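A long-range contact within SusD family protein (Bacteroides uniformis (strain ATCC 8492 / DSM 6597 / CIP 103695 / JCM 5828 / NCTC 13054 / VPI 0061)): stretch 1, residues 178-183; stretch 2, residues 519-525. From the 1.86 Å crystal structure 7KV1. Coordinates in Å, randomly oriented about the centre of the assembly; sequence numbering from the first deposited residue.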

# COMPACT_ATOMS: atom_id res chain seq x y z
N TYR A 178 2.96 -28.56 13.37
CA TYR A 178 3.48 -27.90 12.14
C TYR A 178 2.92 -26.47 12.03
O TYR A 178 2.55 -26.07 10.91
CB TYR A 178 3.12 -28.71 10.89
N THR A 179 2.84 -25.75 13.15
CA THR A 179 2.40 -24.33 13.25
C THR A 179 3.45 -23.52 14.03
O THR A 179 4.24 -24.09 14.79
CB THR A 179 1.05 -24.20 13.97
OG1 THR A 179 1.29 -24.83 15.23
CG2 THR A 179 -0.11 -24.85 13.24
N ALA A 180 3.46 -22.21 13.86
CA ALA A 180 4.48 -21.34 14.46
C ALA A 180 3.86 -20.59 15.64
O ALA A 180 2.65 -20.38 15.69
CB ALA A 180 5.01 -20.42 13.39
N PRO A 181 4.68 -20.12 16.59
CA PRO A 181 4.15 -19.40 17.75
C PRO A 181 3.54 -18.08 17.26
O PRO A 181 4.11 -17.48 16.37
CB PRO A 181 5.38 -19.24 18.65
CG PRO A 181 6.54 -19.25 17.68
CD PRO A 181 6.15 -20.22 16.58
N GLN A 182 2.37 -17.73 17.77
CA GLN A 182 1.74 -16.40 17.56
C GLN A 182 2.50 -15.36 18.39
O GLN A 182 2.52 -15.45 19.63
CB GLN A 182 0.26 -16.45 17.88
CG GLN A 182 -0.51 -15.19 17.49
CD GLN A 182 -1.94 -15.30 17.95
OE1 GLN A 182 -2.24 -16.10 18.84
NE2 GLN A 182 -2.83 -14.50 17.39
N TYR A 183 3.13 -14.39 17.72
CA TYR A 183 3.76 -13.22 18.38
C TYR A 183 2.73 -12.11 18.56
O TYR A 183 1.74 -12.06 17.77
CB TYR A 183 4.89 -12.68 17.51
CG TYR A 183 6.15 -13.49 17.50
CD1 TYR A 183 6.18 -14.83 17.85
CD2 TYR A 183 7.32 -12.89 17.06
CE1 TYR A 183 7.37 -15.55 17.79
CE2 TYR A 183 8.51 -13.59 17.04
CZ TYR A 183 8.53 -14.91 17.41
OH TYR A 183 9.71 -15.56 17.35
N SER A 519 -8.01 -24.34 12.19
CA SER A 519 -6.74 -25.07 11.86
C SER A 519 -5.76 -25.11 13.02
O SER A 519 -4.92 -26.02 13.03
CB SER A 519 -6.00 -24.46 10.71
OG SER A 519 -6.74 -24.62 9.52
N ASP A 520 -5.72 -24.05 13.85
CA ASP A 520 -4.63 -23.86 14.83
C ASP A 520 -5.23 -23.47 16.17
O ASP A 520 -5.46 -22.29 16.44
CB ASP A 520 -3.58 -22.85 14.34
CG ASP A 520 -2.43 -22.65 15.33
OD1 ASP A 520 -2.43 -23.34 16.40
OD2 ASP A 520 -1.55 -21.78 15.05
N PRO A 521 -5.44 -24.44 17.07
CA PRO A 521 -6.11 -24.13 18.33
C PRO A 521 -5.25 -23.25 19.26
O PRO A 521 -5.75 -22.76 20.27
CB PRO A 521 -6.37 -25.53 18.92
CG PRO A 521 -5.26 -26.39 18.34
CD PRO A 521 -5.06 -25.86 16.94
N ALA A 522 -3.98 -23.05 18.93
CA ALA A 522 -3.06 -22.20 19.73
C ALA A 522 -3.31 -20.71 19.44
O ALA A 522 -2.94 -19.87 20.29
CB ALA A 522 -1.60 -22.59 19.49
N LEU A 523 -3.88 -20.36 18.28
CA LEU A 523 -4.09 -18.94 17.88
C LEU A 523 -5.10 -18.29 18.81
O LEU A 523 -6.17 -18.89 19.03
CB LEU A 523 -4.67 -18.83 16.48
CG LEU A 523 -3.69 -18.75 15.31
CD1 LEU A 523 -4.48 -18.52 14.05
CD2 LEU A 523 -2.64 -17.66 15.50
N VAL A 524 -4.81 -17.07 19.26
CA VAL A 524 -5.77 -16.27 20.05
C VAL A 524 -6.35 -15.17 19.15
O VAL A 524 -5.58 -14.45 18.50
CB VAL A 524 -5.11 -15.71 21.31
CG1 VAL A 524 -6.09 -14.85 22.11
CG2 VAL A 524 -4.56 -16.83 22.18
N GLN A 525 -7.68 -15.02 19.16
CA GLN A 525 -8.39 -14.00 18.35
C GLN A 525 -7.99 -12.62 18.87
O GLN A 525 -7.81 -12.45 20.09
CB GLN A 525 -9.91 -14.18 18.43
CG GLN A 525 -10.70 -13.16 17.61
CD GLN A 525 -10.33 -13.17 16.14
OE1 GLN A 525 -9.29 -12.64 15.75
NE2 GLN A 525 -11.17 -13.81 15.33
O HOH W 1 0.28 -20.97 16.83
O HOH W 2 -1.14 -17.93 20.58

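The strongest polar link between these two loop segments is made by one side chain, that of Q182, and the backbone of one residue, V524. The amide N of V524 donates to OE1 of Q182 over 2.8 Å, and NE2 of Q182 returns a hydrogen bond to O of V524 over 3.0 Å. Both are nearly linear, with N-H...acceptor angles of 174° and 172°. A primary carboxamide suits this place because it carries an acceptor and a donor side by side on a planar group, matching the N-H and C=O that a single residue in an extended conformation, here with phi/psi of -105°/132°, can offer along one edge. The pairing also fixes the orientation of the amide, since exchanging OE1 and NE2 would set donor against donor and acceptor against acceptor. Q182 reaches V524 with chi1 and chi2 both t, an outstretched chain that carries its amide well away from its own backbone. Because the hydrogen bonds use main-chain atoms of V524, they do not depend on the valine side chain.

OE1 of Q182 accepts a second hydrogen bond, from water 2, at 2.8 Å. The same water donates to O of A522, with 2.7 Å between the water oxygen and that carbonyl oxygen. Two acceptors cannot hydrogen-bond to each other, and OE1 of Q182 lies 4.1 Å from O of A522; a water that donates to both turns this pairing into a bridge.

A second bridge joins the segments nearer their starts. Water 1 donates to O of A180 and to OD2 of D520, each at 2.7 Å from the water oxygen. The direct separation of A180 O and D520 OD2 is 4.5 Å, so the water supplies the link between a carbonyl and a carboxylate that both need donors. Although the CA-to-CB bond of A180 points away from the other stretch, its carbonyl still takes part.

D520 also organizes its own segment. It is the first residue to leave helical phi/psi after a helix, and it opens a type I beta turn that runs to L523, closed by the hydrogen bond from L523 N to D520 O at 3.1 Å. Its OD1 accepts from A522 N at 3.0 Å, a familiar role for aspartate, whose short side chain can reach forward to an amide two residues on. The two carboxylate oxygens thus have different partners: OD1 holds the turn, while OD2 faces the water bridge.

Packing fills in around these polar contacts. The CA-to-CB bond of L523 points sideways, but the end of its side chain comes nearer, placing CD2 3.5 Å from CD of Q182, so that a methyl group lies against the carboxamide. The V524 side chain approaches the same group, with CB 3.8 Å from OE1 of Q182. Farther out, CB of T179 meets OD2 of D520 at 3.7 Å, a van der Waals approach. The whole contact buries 242 Å², summed over both sides, with Q182 the largest contributor.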